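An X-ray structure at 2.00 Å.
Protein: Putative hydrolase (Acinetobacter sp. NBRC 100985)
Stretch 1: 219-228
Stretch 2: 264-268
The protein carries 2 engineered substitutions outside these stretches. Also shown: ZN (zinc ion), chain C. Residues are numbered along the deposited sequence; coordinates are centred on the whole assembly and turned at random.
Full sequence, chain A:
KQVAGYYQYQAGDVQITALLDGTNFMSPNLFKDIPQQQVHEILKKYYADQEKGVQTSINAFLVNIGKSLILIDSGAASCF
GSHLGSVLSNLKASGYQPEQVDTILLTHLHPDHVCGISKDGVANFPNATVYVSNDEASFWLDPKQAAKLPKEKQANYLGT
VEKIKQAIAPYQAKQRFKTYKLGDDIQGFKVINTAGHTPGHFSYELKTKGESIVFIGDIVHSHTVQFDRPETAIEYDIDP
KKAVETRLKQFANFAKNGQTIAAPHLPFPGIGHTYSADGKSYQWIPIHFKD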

# COMPACT_ATOMS: atom_id res chain seq x y z
N ILE A 219 -7.97 17.66 5.19
CA ILE A 219 -7.58 18.03 6.55
C ILE A 219 -6.16 17.54 6.81
O ILE A 219 -5.62 17.74 7.90
CB ILE A 219 -8.53 17.43 7.58
CG1 ILE A 219 -8.49 15.90 7.51
CG2 ILE A 219 -9.96 17.93 7.34
CD1 ILE A 219 -9.30 15.22 8.60
N VAL A 220 -5.56 16.90 5.81
CA VAL A 220 -4.16 16.46 5.91
C VAL A 220 -3.54 16.23 4.53
O VAL A 220 -4.23 15.82 3.58
CB VAL A 220 -4.03 15.22 6.84
CG1 VAL A 220 -4.43 13.93 6.12
CG2 VAL A 220 -2.62 15.12 7.38
N HIS A 221 -2.23 16.48 4.41
CA HIS A 221 -1.54 16.39 3.13
C HIS A 221 -0.35 15.44 3.12
O HIS A 221 0.41 15.41 2.16
CB HIS A 221 -1.08 17.77 2.67
CG HIS A 221 -2.18 18.63 2.15
ND1 HIS A 221 -3.19 19.11 2.95
CD2 HIS A 221 -2.44 19.08 0.90
CE1 HIS A 221 -4.03 19.82 2.21
NE2 HIS A 221 -3.60 19.81 0.97
N SER A 222 -0.19 14.65 4.18
CA SER A 222 0.99 13.81 4.29
C SER A 222 0.74 12.73 5.33
O SER A 222 0.00 12.96 6.28
CB SER A 222 2.20 14.67 4.71
OG SER A 222 1.96 15.32 5.96
N HIS A 223 1.33 11.54 5.14
CA HIS A 223 1.23 10.50 6.16
C HIS A 223 2.44 10.56 7.08
O HIS A 223 2.59 9.71 7.97
CB HIS A 223 1.13 9.10 5.53
CG HIS A 223 2.34 8.72 4.73
ND1 HIS A 223 2.79 9.46 3.66
CD2 HIS A 223 3.20 7.67 4.84
CE1 HIS A 223 3.87 8.90 3.15
NE2 HIS A 223 4.14 7.81 3.85
N THR A 224 3.28 11.57 6.88
CA THR A 224 4.57 11.66 7.54
C THR A 224 4.60 12.82 8.54
O THR A 224 4.32 12.63 9.72
CB THR A 224 5.73 11.82 6.51
OG1 THR A 224 5.51 12.98 5.70
CG2 THR A 224 5.78 10.60 5.60
N VAL A 225 4.93 14.02 8.06
CA VAL A 225 5.07 15.20 8.92
C VAL A 225 3.82 15.44 9.76
O VAL A 225 3.91 15.64 10.98
CB VAL A 225 5.37 16.47 8.09
CG1 VAL A 225 5.42 17.69 8.98
CG2 VAL A 225 6.70 16.32 7.34
N GLN A 226 2.65 15.43 9.12
CA GLN A 226 1.43 15.81 9.82
C GLN A 226 0.79 14.70 10.64
O GLN A 226 -0.27 14.89 11.25
CB GLN A 226 0.43 16.42 8.83
CG GLN A 226 0.93 17.70 8.18
CD GLN A 226 0.07 18.09 7.00
OE1 GLN A 226 -0.08 17.32 6.06
NE2 GLN A 226 -0.51 19.28 7.07
N PHE A 227 1.41 13.53 10.66
CA PHE A 227 0.99 12.51 11.63
C PHE A 227 1.90 12.52 12.86
O PHE A 227 1.39 12.53 13.99
CB PHE A 227 0.90 11.12 10.98
CG PHE A 227 -0.43 10.85 10.30
CD1 PHE A 227 -0.73 11.45 9.09
CD2 PHE A 227 -1.38 10.03 10.89
CE1 PHE A 227 -1.95 11.23 8.46
CE2 PHE A 227 -2.61 9.79 10.27
CZ PHE A 227 -2.89 10.40 9.05
N ASP A 228 3.21 12.53 12.67
CA ASP A 228 4.14 12.66 13.80
C ASP A 228 3.98 14.02 14.49
O ASP A 228 4.09 14.12 15.71
CB ASP A 228 5.59 12.48 13.34
CG ASP A 228 5.91 11.06 12.92
OD1 ASP A 228 4.98 10.29 12.59
OD2 ASP A 228 7.12 10.70 12.90
N PRO A 264 -7.91 12.02 0.11
CA PRO A 264 -7.39 12.33 -1.22
C PRO A 264 -5.87 12.53 -1.25
O PRO A 264 -5.28 12.33 -2.32
CB PRO A 264 -8.11 13.63 -1.60
CG PRO A 264 -8.48 14.25 -0.29
CD PRO A 264 -8.81 13.07 0.61
N HIS A 265 -5.25 12.91 -0.13
CA HIS A 265 -3.80 13.15 -0.14
C HIS A 265 -2.95 12.23 0.75
O HIS A 265 -1.84 12.62 1.14
CB HIS A 265 -3.50 14.61 0.21
CG HIS A 265 -3.98 15.58 -0.82
ND1 HIS A 265 -3.85 15.33 -2.17
CD2 HIS A 265 -4.60 16.78 -0.71
CE1 HIS A 265 -4.38 16.34 -2.85
NE2 HIS A 265 -4.82 17.23 -1.98
N LEU A 266 -3.45 11.04 1.07
CA LEU A 266 -2.60 10.04 1.73
C LEU A 266 -2.24 9.00 0.67
O LEU A 266 -2.92 8.91 -0.35
CB LEU A 266 -3.32 9.43 2.95
CG LEU A 266 -3.55 10.44 4.07
CD1 LEU A 266 -4.31 9.85 5.27
CD2 LEU A 266 -2.24 11.03 4.52
N PRO A 267 -1.13 8.25 0.87
CA PRO A 267 -0.62 7.37 -0.18
C PRO A 267 -1.66 6.42 -0.76
O PRO A 267 -2.27 5.63 -0.01
CB PRO A 267 0.49 6.58 0.53
CG PRO A 267 1.02 7.58 1.54
CD PRO A 267 -0.22 8.31 2.03
N PHE A 268 -1.87 6.51 -2.08
CA PHE A 268 -2.84 5.66 -2.78
C PHE A 268 -2.70 4.21 -2.34
O PHE A 268 -1.58 3.68 -2.27
CB PHE A 268 -2.66 5.76 -4.30
CG PHE A 268 -3.61 4.88 -5.07
CD1 PHE A 268 -4.87 5.34 -5.41
CD2 PHE A 268 -3.24 3.59 -5.42
CE1 PHE A 268 -5.74 4.54 -6.09
CE2 PHE A 268 -4.12 2.77 -6.11
CZ PHE A 268 -5.36 3.24 -6.45
ZN ZN C . -6.28 18.82 -2.50
O HOH W 1 -6.04 13.98 2.53

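The two stretches pack as neighbouring loops, with a short helix at the end of stretch 1. The nearest CA atoms are those of His221 and His265, 5.1 Å apart. No direct hydrogen bond joins them, so the contact rests on van der Waals packing, ring contacts and one water.

Ile219 does not reach stretch 2. Val220 makes the first contact. Its carbonyl O accepts a hydrogen bond from water 1 at 2.8 Å, and the same water accepts one from His265 N at 3.0 Å. The water thus bridges the two backbones. Val220 CG1 also meets Leu266 CD2 at 4.0 Å, an apolar pairing.

His221 starts away from stretch 2, but its ring comes back nearer. Its CD2 lies 3.5 Å from His265 CD2, which sits over one face of the His221 ring. The ring planes are at 32°, so the pair is oblique. His265 NE2 binds the zinc ion at 2.2 Å, and His265 ND1 is hydrogen-bonded elsewhere in the structure. Both ring nitrogens are therefore engaged, and carbon atoms make the closest contact with His221.

The CA-to-CB bond of Ser222 points away from stretch 2. Its OG donates to Gln226 OE1 at 2.9 Å and accepts from Gln226 N at 3.2 Å. His221 N also donates to Gln226 OE1, at 2.8 Å. These bonds tie the loop to the start of the helix. On the side of stretch 2, Ser222 O lies 3.4 Å from Leu266 CD2.

His223 points toward stretch 2. Pro267 CG lies over one face of its ring, 3.5 Å from the ring centroid, in a CH-pi contact. Thr224 is the N-cap residue, and its O accepts from Phe227 N and Asp228 N, both at 3.2 Å. Phe227 then returns to the contact: its CE1 packs 4.0 Å from Leu266 CD2. That methyl also touches Val220, Ser222 and His223.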